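Local coordinates for protein L-ornithine N(5)-monooxygenase (Pseudomonas aeruginosa, PDB 3S5W) that catalyses the FAD- and NADPH-dependent hydroxylation of L-ornithine to N(5)-hydroxyornithine, the first step in making the hydroxamate groups of the siderophore pyoverdin, at residues A[110-115]-A[126-131]; A[44-49]-A[138-143]; A[39-44]-A[433-438]. All coordinates share one frame; numbering follows the deposited sequence.

In the fold
Contacts 1 and 3 both touch the FAD; contact 2 lies behind contact 3, with the side chain of A46 about 11 Å from the cofactor. Contact 3 joins the start of helix 40-56, which grips the FAD pyrophosphate, to the C-terminal helix 432-447; contact 2 follows helix 40-56 one turn further and packs it on the loop after helix 126-137. They share A44, their centres are about 10 Å apart, and A48 CB meets A436 O at 3.6 Å. Contact 1 holds the start of helix 126-137 to the turn before helix 113-119, its centre about 20 Å from contact 2's and 21 Å from contact 3's. Through R126 it reaches the flavin.

Contact 1: residues A[110-115]-A[126-131]; sequences HDRLVD and RMEFND. With FAD (flavin-adenine dinucleotide), chain C.
E128 swings CG away from its own backbone nitrogen and stays extended, while R112 bends at its third torsion (chi3 69°), which turns the guanidinium toward helix 126-137 to meet the oncoming carboxylate. The result is a salt bridge in which R112 NH2 meets E128 OE2 at 2.7 Å with a nearly straight N-H (162°). The carboxylate oxygen lies at the edge of the guanidinium, close to its plane, and is approached on its anti side; the two flat groups are turned 40° apart. R112 NE adds a weak second bond to the same OE2 at 3.3 Å, so one oxygen takes both donors.

The other terminal nitrogen of the guanidinium works through water: R112 NH1 donates to water 1 at 2.8 Å, and that water donates to D131 OD2, also at 2.8 Å. D131 lies one helical turn beyond E128, and its OD2 also bonds the hydroxyl of Y106 in helix 103-109, which is in turn bonded to R112 NH2. H110 stands by, its NE2 4.4 Å from D131 OD2, too long for a direct bond, while ND1 is bonded to the backbone oxygen of Y106. D111, of positive phi, is the C' residue of the Schellman motif that ends helix 103-109, and R112 follows as N-cap of helix 113-119.

From the start of helix 126-137, R126 reaches the flavin, with FAD C6 over one face of its guanidinium and NH1 3.8 Å from FAD C7M; E241 and T76 hold its nitrogens. In this surface contact E128 balances the charge of R112 directly and D131 through water 1 and Y106; the arginine would probably favour the ionised form of both acids.

Contact 2: residues A[44-49]-A[138-143]; sequences ALAIAL and SHFQEQ
Helix 40-56, the first helix of the Rossmann-type FAD-binding domain, follows the dinucleotide-binding turn and here packs its flank on the loop between helix 126-137 and strand 144-146. F140 is the loop's main apolar contribution. A46 CB sits over one face of its ring, displaced from the ring centre, in a CH-pi contact: CB is 4.1 Å from the ring centroid and 25° off the normal. I47 lies across the F140 side chain, its CG1 3.8 Å from F140 CZ. With CG1 of I47 placed beside the backbone N (chi1 -62°), that branch rather than CG2 meets the ring. V92, R95 and Y101 also pack on I47, while A46 also rests on F63 of strand 61-65, so this side of the helix meets the loop and the sheet together. Q143 links the loop to that strand through backbone hydrogen bonds with F63, and its extended side chain runs back toward the helix. There the contact turns polar: water 2 donates one hydrogen to A46 O at 2.6 Å and the other to Q143 OE1 at 2.8 Å.

Contact 3: residues A[39-44]-A[433-438]; sequences GPSNIA and PVRAEE. With FAD (flavin-adenine dinucleotide), chain C.
The guanidinium of R435 meets S41 at its edge: S41 OG lies 2° out of its plane and takes a hydrogen bond from R435 NH2 at 2.9 Å, with a bent N-H (133°), and S41 CB lies at the same edge. R435 is turned there by the bend at its third torsion (chi3 81°), and its other nitrogens are held outside the two segments, NE by Q415 OE1 and NH1 by the backbone oxygen of D426. S41 OG donates a hydrogen bond to FAD O2P at 2.6 Å, and S41 N another to FAD O1P at 2.9 Å, so the serine grips two oxygens of one phosphate. R435 probably helps to orient the S41 hydroxyl from the second shell, and its positive charge, with the N-terminus of helix 40-56, would probably help to offset the phosphate charge. G39, the N-cap, passes close to the phosphate, its C 3.2 Å from FAD O1P. One turn after S41, CB of A436 is 3.3 Å from A44 O and 4.1 Å from A44 CB. The two alanines let the helices come close, A44 CA and A436 CA 5.8 Å apart. Helix 40-56, following strand 30-36, thus meets helix 432-447, while helix 126-137 covers P40 (L133) and I43 (V136, A137).

Contact 1: residues A[110-115]-A[126-131]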
loop_
_atom_site.group_PDB
_atom_site.type_symbol
_atom_site.label_atom_id
_atom_site.label_comp_id
_atom_site.label_asym_id
_atom_site.label_seq_id
_atom_site.Cartn_x
_atom_site.Cartn_y
_atom_site.Cartn_z
ATOM N N HIS A 110 4.799 15.185 20.996
ATOM C CA HIS A 110 3.697 14.609 21.761
ATOM C C HIS A 110 4.067 14.215 23.198
ATOM O O HIS A 110 3.289 13.523 23.867
ATOM C CB HIS A 110 3.055 13.444 20.998
ATOM C CG HIS A 110 2.369 13.894 19.755
ATOM N ND1 HIS A 110 3.065 14.313 18.643
ATOM C CD2 HIS A 110 1.056 14.116 19.491
ATOM C CE1 HIS A 110 2.205 14.721 17.722
ATOM N NE2 HIS A 110 0.982 14.618 18.213
ATOM N N ASP A 111 5.249 14.649 23.647
ATOM C CA ASP A 111 5.719 14.452 25.034
ATOM C C ASP A 111 5.832 12.974 25.357
ATOM O O ASP A 111 5.534 12.530 26.472
ATOM C CB ASP A 111 4.784 15.170 26.044
ATOM C CG ASP A 111 4.898 16.692 25.976
ATOM O OD1 ASP A 111 5.917 17.224 25.473
ATOM O OD2 ASP A 111 3.965 17.388 26.444
ATOM N N ARG A 112 6.269 12.211 24.359
ATOM C CA ARG A 112 6.214 10.760 24.437
ATOM C C ARG A 112 7.547 10.089 24.103
ATOM O O ARG A 112 7.609 8.875 24.057
ATOM C CB ARG A 112 5.115 10.255 23.478
ATOM C CG ARG A 112 4.473 9.021 23.902
ATOM C CD ARG A 112 3.140 8.787 23.203
ATOM N NE ARG A 112 3.263 8.497 21.769
ATOM C CZ ARG A 112 2.553 9.122 20.837
ATOM N NH1 ARG A 112 1.694 10.073 21.201
ATOM N NH2 ARG A 112 2.679 8.765 19.547
ATOM N N LEU A 113 8.606 10.876 23.883
ATOM C CA LEU A 113 9.841 10.307 23.387
ATOM C C LEU A 113 10.454 9.379 24.475
ATOM O O LEU A 113 10.883 8.273 24.181
ATOM C CB LEU A 113 10.826 11.413 22.941
ATOM C CG LEU A 113 12.231 10.954 22.489
ATOM C CD1 LEU A 113 12.221 9.825 21.426
ATOM C CD2 LEU A 113 13.081 12.128 21.974
ATOM N N VAL A 114 10.451 9.822 25.735
ATOM C CA VAL A 114 11.072 8.996 26.789
ATOM C C VAL A 114 10.290 7.684 26.987
ATOM O O VAL A 114 10.880 6.599 27.078
ATOM C CB VAL A 114 11.262 9.748 28.143
ATOM C CG1 VAL A 114 12.125 8.877 29.068
ATOM C CG2 VAL A 114 11.984 11.045 27.910
ATOM N N ASP A 115 8.966 7.792 27.004
ATOM C CA ASP A 115 8.107 6.593 27.063
ATOM C C ASP A 115 8.410 5.612 25.925
ATOM O O ASP A 115 8.570 4.418 26.165
ATOM C CB ASP A 115 6.620 6.993 27.086
ATOM C CG ASP A 115 6.228 7.679 28.399
ATOM O OD1 ASP A 115 6.993 7.593 29.382
ATOM O OD2 ASP A 115 5.140 8.270 28.461
ATOM N N ARG A 126 1.135 0.031 13.813
ATOM C CA ARG A 126 0.673 0.796 12.641
ATOM C C ARG A 126 -0.316 1.924 13.024
ATOM O O ARG A 126 -0.390 2.954 12.336
ATOM C CB ARG A 126 0.114 -0.130 11.550
ATOM C CG ARG A 126 1.230 -0.905 10.847
ATOM C CD ARG A 126 0.754 -1.463 9.486
ATOM N NE ARG A 126 -0.097 -2.633 9.670
ATOM C CZ ARG A 126 -1.381 -2.738 9.305
ATOM N NH1 ARG A 126 -2.013 -1.735 8.720
ATOM N NH2 ARG A 126 -2.033 -3.875 9.525
ATOM N N MET A 127 -1.045 1.753 14.124
ATOM C CA MET A 127 -1.947 2.821 14.597
ATOM C C MET A 127 -1.128 4.054 14.997
ATOM O O MET A 127 -1.552 5.178 14.776
ATOM C CB MET A 127 -2.819 2.390 15.800
ATOM C CG MET A 127 -3.834 1.276 15.527
ATOM S SD MET A 127 -4.984 0.946 16.939
ATOM C CE MET A 127 -6.416 1.931 16.442
ATOM N N GLU A 128 0.040 3.847 15.596
ATOM C CA GLU A 128 0.901 5.010 15.936
ATOM C C GLU A 128 1.504 5.616 14.675
ATOM O O GLU A 128 1.612 6.823 14.551
ATOM C CB GLU A 128 1.995 4.643 16.935
ATOM C CG GLU A 128 2.792 5.891 17.429
ATOM C CD GLU A 128 3.817 5.573 18.526
ATOM O OE1 GLU A 128 4.268 4.414 18.634
ATOM O OE2 GLU A 128 4.175 6.492 19.288
ATOM N N PHE A 129 1.900 4.779 13.714
ATOM C CA PHE A 129 2.448 5.366 12.499
ATOM C C PHE A 129 1.359 6.145 11.729
ATOM O O PHE A 129 1.660 7.131 11.094
ATOM C CB PHE A 129 3.075 4.310 11.611
ATOM C CG PHE A 129 4.048 4.875 10.621
ATOM C CD1 PHE A 129 5.322 5.248 11.030
ATOM C CD2 PHE A 129 3.700 5.025 9.296
ATOM C CE1 PHE A 129 6.255 5.768 10.111
ATOM C CE2 PHE A 129 4.627 5.553 8.368
ATOM C CZ PHE A 129 5.897 5.914 8.783
ATOM N N ASN A 130 0.112 5.662 11.787
ATOM C CA ASN A 130 -1.051 6.380 11.229
ATOM C C ASN A 130 -1.189 7.782 11.870
ATOM O O ASN A 130 -1.380 8.773 11.182
ATOM C CB ASN A 130 -2.356 5.579 11.442
ATOM C CG ASN A 130 -3.602 6.369 11.034
ATOM O OD1 ASN A 130 -3.768 6.741 9.858
ATOM N ND2 ASN A 130 -4.475 6.649 12.010
ATOM N N ASP A 131 -1.083 7.844 13.193
ATOM C CA ASP A 131 -1.149 9.122 13.911
ATOM C C ASP A 131 0.005 10.046 13.489
ATOM O O ASP A 131 -0.194 11.244 13.311
ATOM C CB ASP A 131 -1.107 8.879 15.421
ATOM C CG ASP A 131 -1.480 10.104 16.201
ATOM O OD1 ASP A 131 -2.672 10.420 16.202
ATOM O OD2 ASP A 131 -0.584 10.748 16.792
HETATM P PA FAD C . -1.055 4.863 -0.245
HETATM O O1A FAD C . -1.829 3.669 -0.660
HETATM O O2A FAD C . -0.617 4.884 1.230
HETATM O O5B FAD C . -1.928 6.206 -0.517
HETATM C C5B FAD C . -2.627 6.339 -1.732
HETATM C C4B FAD C . -3.634 7.447 -1.473
HETATM O O4B FAD C . -4.276 7.721 -2.690
HETATM C C3B FAD C . -4.717 6.979 -0.506
HETATM O O3B FAD C . -4.760 7.836 0.617
HETATM C C2B FAD C . -6.014 7.034 -1.324
HETATM O O2B FAD C . -7.097 7.588 -0.586
HETATM C C1B FAD C . -5.647 7.978 -2.429
HETATM N N9A FAD C . -6.312 7.749 -3.707
HETATM C C8A FAD C . -6.397 6.567 -4.435
HETATM N N7A FAD C . -7.042 6.851 -5.606
HETATM C C5A FAD C . -7.328 8.181 -5.621
HETATM C C6A FAD C . -7.967 8.991 -6.559
HETATM N N6A FAD C . -8.210 8.538 -7.800
HETATM N N1A FAD C . -8.119 10.344 -6.266
HETATM C C2A FAD C . -7.648 10.907 -5.097
HETATM N N3A FAD C . -7.009 10.101 -4.160
HETATM C C4A FAD C . -6.861 8.760 -4.432
HETATM N N1 FAD C . 5.015 -0.428 3.883
HETATM C C2 FAD C . 6.080 -0.406 4.775
HETATM O O2 FAD C . 7.164 0.034 4.428
HETATM N N3 FAD C . 5.932 -0.880 6.061
HETATM C C4 FAD C . 4.729 -1.373 6.505
HETATM O O4 FAD C . 4.630 -1.747 7.686
HETATM C C4X FAD C . 3.648 -1.415 5.604
HETATM N N5 FAD C . 2.425 -1.925 6.014
HETATM C C5X FAD C . 1.366 -1.977 5.123
HETATM C C6 FAD C . 0.135 -2.496 5.551
HETATM C C7 FAD C . -0.946 -2.562 4.681
HETATM C C7M FAD C . -2.234 -3.143 5.209
HETATM C C8 FAD C . -0.788 -2.132 3.369
HETATM C C8M FAD C . -1.913 -2.170 2.375
HETATM C C9 FAD C . 0.427 -1.614 2.933
HETATM C C9A FAD C . 1.517 -1.510 3.808
HETATM N N10 FAD C . 2.750 -0.995 3.388
HETATM C C10 FAD C . 3.812 -0.968 4.285
HETATM C "C1'" FAD C . 2.990 -0.538 1.982
HETATM C "C2'" FAD C . 2.309 0.798 1.619
HETATM O "O2'" FAD C . 2.113 0.705 0.204
HETATM C "C3'" FAD C . 3.239 1.955 1.950
HETATM O "O3'" FAD C . 3.603 1.972 3.345
HETATM C "C4'" FAD C . 2.582 3.324 1.640
HETATM O "O4'" FAD C . 1.279 3.358 2.208
HETATM C "C5'" FAD C . 2.573 3.711 0.138
HETATM O "O5'" FAD C . 2.287 5.096 0.068
HETATM P P FAD C . 1.527 5.779 -1.188
HETATM O O1P FAD C . 1.285 7.208 -0.771
HETATM O O2P FAD C . 2.378 5.527 -2.403
HETATM O O3P FAD C . 0.157 4.967 -1.280
HETATM O O HOH W 1 -0.494 10.582 19.613
#

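Contact 2: residues A[44-49]-A[138-143]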
loop_
_atom_site.group_PDB
_atom_site.type_symbol
_atom_site.label_atom_id
_atom_site.label_comp_id
_atom_site.label_asym_id
_atom_site.label_seq_id
_atom_site.Cartn_x
_atom_site.Cartn_y
_atom_site.Cartn_z
ATOM N N ALA A 44 5.626 12.710 1.722
ATOM C CA ALA A 44 7.087 12.830 1.671
ATOM C C ALA A 44 7.531 13.835 0.592
ATOM O O ALA A 44 8.504 14.603 0.772
ATOM C CB ALA A 44 7.738 11.448 1.395
ATOM N N LEU A 45 6.857 13.779 -0.546
ATOM C CA LEU A 45 7.108 14.746 -1.613
ATOM C C LEU A 45 6.808 16.221 -1.204
ATOM O O LEU A 45 7.619 17.106 -1.496
ATOM C CB LEU A 45 6.336 14.359 -2.872
ATOM C CG LEU A 45 6.491 15.302 -4.082
ATOM C CD1 LEU A 45 7.964 15.369 -4.507
ATOM C CD2 LEU A 45 5.646 14.714 -5.197
ATOM N N ALA A 46 5.690 16.470 -0.524
ATOM C CA ALA A 46 5.338 17.809 -0.028
ATOM C C ALA A 46 6.438 18.359 0.898
ATOM O O ALA A 46 6.805 19.565 0.845
ATOM C CB ALA A 46 3.985 17.760 0.738
ATOM N N ILE A 47 6.965 17.481 1.753
ATOM C CA ILE A 47 8.089 17.857 2.623
ATOM C C ILE A 47 9.325 18.238 1.813
ATOM O O ILE A 47 9.965 19.275 2.078
ATOM C CB ILE A 47 8.470 16.719 3.613
ATOM C CG1 ILE A 47 7.303 16.405 4.534
ATOM C CG2 ILE A 47 9.736 17.079 4.401
ATOM C CD1 ILE A 47 7.455 15.055 5.278
ATOM N N ALA A 48 9.677 17.406 0.838
ATOM C CA ALA A 48 10.887 17.655 0.060
ATOM C C ALA A 48 10.751 18.954 -0.772
ATOM O O ALA A 48 11.729 19.720 -0.920
ATOM C CB ALA A 48 11.182 16.492 -0.825
ATOM N N LEU A 49 9.540 19.200 -1.271
ATOM C CA LEU A 49 9.222 20.464 -1.983
ATOM C C LEU A 49 9.385 21.666 -1.080
ATOM O O LEU A 49 10.004 22.657 -1.487
ATOM C CB LEU A 49 7.809 20.451 -2.590
ATOM C CG LEU A 49 7.569 19.491 -3.751
ATOM C CD1 LEU A 49 6.076 19.354 -4.056
ATOM C CD2 LEU A 49 8.375 19.867 -4.975
ATOM N N SER A 138 -1.028 17.291 8.523
ATOM C CA SER A 138 -1.662 18.485 9.101
ATOM C C SER A 138 -0.792 19.752 9.019
ATOM O O SER A 138 -1.284 20.842 9.322
ATOM C CB SER A 138 -2.090 18.247 10.565
ATOM O OG SER A 138 -0.969 18.410 11.421
ATOM N N HIS A 139 0.484 19.627 8.633
ATOM C CA HIS A 139 1.327 20.807 8.344
ATOM C C HIS A 139 1.219 21.288 6.896
ATOM O O HIS A 139 1.882 22.262 6.514
ATOM C CB HIS A 139 2.800 20.540 8.681
ATOM C CG HIS A 139 3.049 20.357 10.140
ATOM N ND1 HIS A 139 2.771 19.178 10.798
ATOM C CD2 HIS A 139 3.526 21.214 11.076
ATOM C CE1 HIS A 139 3.062 19.318 12.080
ATOM N NE2 HIS A 139 3.533 20.540 12.272
ATOM N N PHE A 140 0.388 20.609 6.096
ATOM C CA PHE A 140 0.294 20.889 4.645
ATOM C C PHE A 140 -1.147 21.170 4.207
ATOM O O PHE A 140 -1.534 20.906 3.060
ATOM C CB PHE A 140 0.962 19.763 3.817
ATOM C CG PHE A 140 2.416 19.652 4.082
ATOM C CD1 PHE A 140 2.884 18.866 5.136
ATOM C CD2 PHE A 140 3.326 20.380 3.327
ATOM C CE1 PHE A 140 4.253 18.812 5.441
ATOM C CE2 PHE A 140 4.686 20.321 3.620
ATOM C CZ PHE A 140 5.144 19.527 4.668
ATOM N N GLN A 141 -1.922 21.711 5.148
ATOM C CA GLN A 141 -3.333 22.023 4.962
ATOM C C GLN A 141 -3.597 22.970 3.788
ATOM O O GLN A 141 -4.629 22.845 3.131
ATOM C CB GLN A 141 -3.935 22.573 6.245
ATOM C CG GLN A 141 -4.224 21.493 7.295
ATOM C CD GLN A 141 -4.640 22.068 8.653
ATOM O OE1 GLN A 141 -4.046 21.747 9.692
ATOM N NE2 GLN A 141 -5.665 22.914 8.649
ATOM N N GLU A 142 -2.669 23.881 3.514
ATOM C CA GLU A 142 -2.811 24.783 2.360
ATOM C C GLU A 142 -2.656 24.063 1.029
ATOM O O GLU A 142 -3.188 24.516 0.010
ATOM C CB GLU A 142 -1.855 25.975 2.436
ATOM C CG GLU A 142 -2.337 27.059 3.423
ATOM C CD GLU A 142 -1.462 28.309 3.434
ATOM O OE1 GLU A 142 -0.232 28.198 3.193
ATOM O OE2 GLU A 142 -2.008 29.409 3.704
ATOM N N GLN A 143 -1.962 22.925 1.056
ATOM C CA GLN A 143 -1.719 22.146 -0.143
ATOM C C GLN A 143 -2.603 20.915 -0.297
ATOM O O GLN A 143 -2.697 20.361 -1.373
ATOM C CB GLN A 143 -0.247 21.758 -0.242
ATOM C CG GLN A 143 0.659 22.974 -0.413
ATOM C CD GLN A 143 2.112 22.645 -0.481
ATOM O OE1 GLN A 143 2.566 21.609 0.022
ATOM N NE2 GLN A 143 2.877 23.535 -1.110
HETATM O O HOH W 2 5.323 21.606 0.045
#

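Contact 3: residues A[39-44]-A[433-438]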
loop_
_atom_site.group_PDB
_atom_site.type_symbol
_atom_site.label_atom_id
_atom_site.label_comp_id
_atom_site.label_asym_id
_atom_site.label_seq_id
_atom_site.Cartn_x
_atom_site.Cartn_y
_atom_site.Cartn_z
ATOM N N GLY A 39 -1.133 10.094 0.433
ATOM C CA GLY A 39 -0.541 9.093 1.334
ATOM C C GLY A 39 0.951 9.377 1.514
ATOM O O GLY A 39 1.469 10.413 1.044
ATOM N N PRO A 40 1.679 8.441 2.164
ATOM C CA PRO A 40 3.096 8.635 2.436
ATOM C C PRO A 40 3.930 9.105 1.248
ATOM O O PRO A 40 4.782 9.964 1.427
ATOM C CB PRO A 40 3.560 7.245 2.931
ATOM C CG PRO A 40 2.315 6.670 3.609
ATOM C CD PRO A 40 1.114 7.274 2.874
ATOM N N SER A 41 3.688 8.578 0.043
ATOM C CA SER A 41 4.506 8.995 -1.103
ATOM C C SER A 41 4.409 10.511 -1.335
ATOM O O SER A 41 5.411 11.193 -1.513
ATOM C CB SER A 41 4.105 8.245 -2.376
ATOM O OG SER A 41 4.589 6.925 -2.324
ATOM N N ASN A 42 3.187 11.022 -1.368
ATOM C CA ASN A 42 3.015 12.430 -1.671
ATOM C C ASN A 42 3.209 13.339 -0.473
ATOM O O ASN A 42 3.596 14.483 -0.645
ATOM C CB ASN A 42 1.702 12.682 -2.405
ATOM C CG ASN A 42 1.788 12.305 -3.891
ATOM O OD1 ASN A 42 2.875 12.068 -4.437
ATOM N ND2 ASN A 42 0.647 12.288 -4.550
ATOM N N ILE A 43 2.986 12.827 0.735
ATOM C CA ILE A 43 3.338 13.597 1.939
ATOM C C ILE A 43 4.867 13.792 1.947
ATOM O O ILE A 43 5.354 14.897 2.167
ATOM C CB ILE A 43 2.867 12.904 3.254
ATOM C CG1 ILE A 43 1.347 12.722 3.278
ATOM C CG2 ILE A 43 3.277 13.733 4.434
ATOM C CD1 ILE A 43 0.791 11.752 4.346
ATOM N N ALA A 44 5.626 12.710 1.722
ATOM C CA ALA A 44 7.087 12.830 1.671
ATOM C C ALA A 44 7.531 13.835 0.592
ATOM O O ALA A 44 8.504 14.603 0.772
ATOM C CB ALA A 44 7.738 11.448 1.395
ATOM N N PRO A 433 12.101 9.128 1.574
ATOM C CA PRO A 433 12.824 10.422 1.648
ATOM C C PRO A 433 13.731 10.724 0.456
ATOM O O PRO A 433 13.889 11.895 0.059
ATOM C CB PRO A 433 13.677 10.298 2.930
ATOM C CG PRO A 433 12.953 9.267 3.771
ATOM C CD PRO A 433 12.349 8.277 2.763
ATOM N N VAL A 434 14.357 9.682 -0.079
ATOM C CA VAL A 434 15.241 9.816 -1.224
ATOM C C VAL A 434 14.434 9.987 -2.540
ATOM O O VAL A 434 14.793 10.843 -3.388
ATOM C CB VAL A 434 16.265 8.612 -1.275
ATOM C CG1 VAL A 434 17.149 8.704 -2.486
ATOM C CG2 VAL A 434 17.146 8.596 0.020
ATOM N N ARG A 435 13.378 9.185 -2.724
ATOM C CA ARG A 435 12.517 9.371 -3.899
ATOM C C ARG A 435 11.897 10.779 -3.931
ATOM O O ARG A 435 11.806 11.401 -5.001
ATOM C CB ARG A 435 11.433 8.305 -3.935
ATOM C CG ARG A 435 10.573 8.333 -5.183
ATOM C CD ARG A 435 9.824 7.024 -5.311
ATOM N NE ARG A 435 8.615 6.918 -4.486
ATOM C CZ ARG A 435 8.120 5.758 -4.071
ATOM N NH1 ARG A 435 8.795 4.641 -4.308
ATOM N NH2 ARG A 435 6.968 5.706 -3.410
ATOM N N ALA A 436 11.482 11.285 -2.767
ATOM C CA ALA A 436 10.916 12.624 -2.683
ATOM C C ALA A 436 11.938 13.676 -3.142
ATOM O O ALA A 436 11.589 14.616 -3.867
ATOM C CB ALA A 436 10.474 12.924 -1.257
ATOM N N GLU A 437 13.187 13.520 -2.702
ATOM C CA GLU A 437 14.259 14.437 -3.101
ATOM C C GLU A 437 14.499 14.320 -4.609
ATOM O O GLU A 437 14.734 15.325 -5.292
ATOM C CB GLU A 437 15.549 14.109 -2.362
ATOM C CG GLU A 437 16.733 14.980 -2.784
ATOM C CD GLU A 437 17.843 14.970 -1.751
ATOM O OE1 GLU A 437 18.409 13.888 -1.505
ATOM O OE2 GLU A 437 18.139 16.047 -1.183
ATOM N N GLU A 438 14.407 13.107 -5.136
ATOM C CA GLU A 438 14.653 12.889 -6.560
ATOM C C GLU A 438 13.534 13.460 -7.464
ATOM O O GLU A 438 13.819 14.148 -8.461
ATOM C CB GLU A 438 14.885 11.418 -6.849
ATOM C CG GLU A 438 16.223 10.895 -6.251
ATOM C CD GLU A 438 16.386 9.380 -6.384
ATOM O OE1 GLU A 438 15.397 8.692 -6.722
ATOM O OE2 GLU A 438 17.502 8.872 -6.136
HETATM P PA FAD C . -1.055 4.863 -0.245
HETATM O O1A FAD C . -1.829 3.669 -0.660
HETATM O O2A FAD C . -0.617 4.884 1.230
HETATM O O5B FAD C . -1.928 6.206 -0.517
HETATM C C5B FAD C . -2.627 6.339 -1.732
HETATM C C4B FAD C . -3.634 7.447 -1.473
HETATM O O4B FAD C . -4.276 7.721 -2.690
HETATM C C3B FAD C . -4.717 6.979 -0.506
HETATM O O3B FAD C . -4.760 7.836 0.617
HETATM C C2B FAD C . -6.014 7.034 -1.324
HETATM O O2B FAD C . -7.097 7.588 -0.586
HETATM C C1B FAD C . -5.647 7.978 -2.429
HETATM N N9A FAD C . -6.312 7.749 -3.707
HETATM C C8A FAD C . -6.397 6.567 -4.435
HETATM N N7A FAD C . -7.042 6.851 -5.606
HETATM C C5A FAD C . -7.328 8.181 -5.621
HETATM C C6A FAD C . -7.967 8.991 -6.559
HETATM N N6A FAD C . -8.210 8.538 -7.800
HETATM N N1A FAD C . -8.119 10.344 -6.266
HETATM C C2A FAD C . -7.648 10.907 -5.097
HETATM N N3A FAD C . -7.009 10.101 -4.160
HETATM C C4A FAD C . -6.861 8.760 -4.432
HETATM N N1 FAD C . 5.015 -0.428 3.883
HETATM C C2 FAD C . 6.080 -0.406 4.775
HETATM O O2 FAD C . 7.164 0.034 4.428
HETATM N N3 FAD C . 5.932 -0.880 6.061
HETATM C C4 FAD C . 4.729 -1.373 6.505
HETATM O O4 FAD C . 4.630 -1.747 7.686
HETATM C C4X FAD C . 3.648 -1.415 5.604
HETATM N N5 FAD C . 2.425 -1.925 6.014
HETATM C C5X FAD C . 1.366 -1.977 5.123
HETATM C C6 FAD C . 0.135 -2.496 5.551
HETATM C C7 FAD C . -0.946 -2.562 4.681
HETATM C C7M FAD C . -2.234 -3.143 5.209
HETATM C C8 FAD C . -0.788 -2.132 3.369
HETATM C C8M FAD C . -1.913 -2.170 2.375
HETATM C C9 FAD C . 0.427 -1.614 2.933
HETATM C C9A FAD C . 1.517 -1.510 3.808
HETATM N N10 FAD C . 2.750 -0.995 3.388
HETATM C C10 FAD C . 3.812 -0.968 4.285
HETATM C "C1'" FAD C . 2.990 -0.538 1.982
HETATM C "C2'" FAD C . 2.309 0.798 1.619
HETATM O "O2'" FAD C . 2.113 0.705 0.204
HETATM C "C3'" FAD C . 3.239 1.955 1.950
HETATM O "O3'" FAD C . 3.603 1.972 3.345
HETATM C "C4'" FAD C . 2.582 3.324 1.640
HETATM O "O4'" FAD C . 1.279 3.358 2.208
HETATM C "C5'" FAD C . 2.573 3.711 0.138
HETATM O "O5'" FAD C . 2.287 5.096 0.068
HETATM P P FAD C . 1.527 5.779 -1.188
HETATM O O1P FAD C . 1.285 7.208 -0.771
HETATM O O2P FAD C . 2.378 5.527 -2.403
HETATM O O3P FAD C . 0.157 4.967 -1.280
#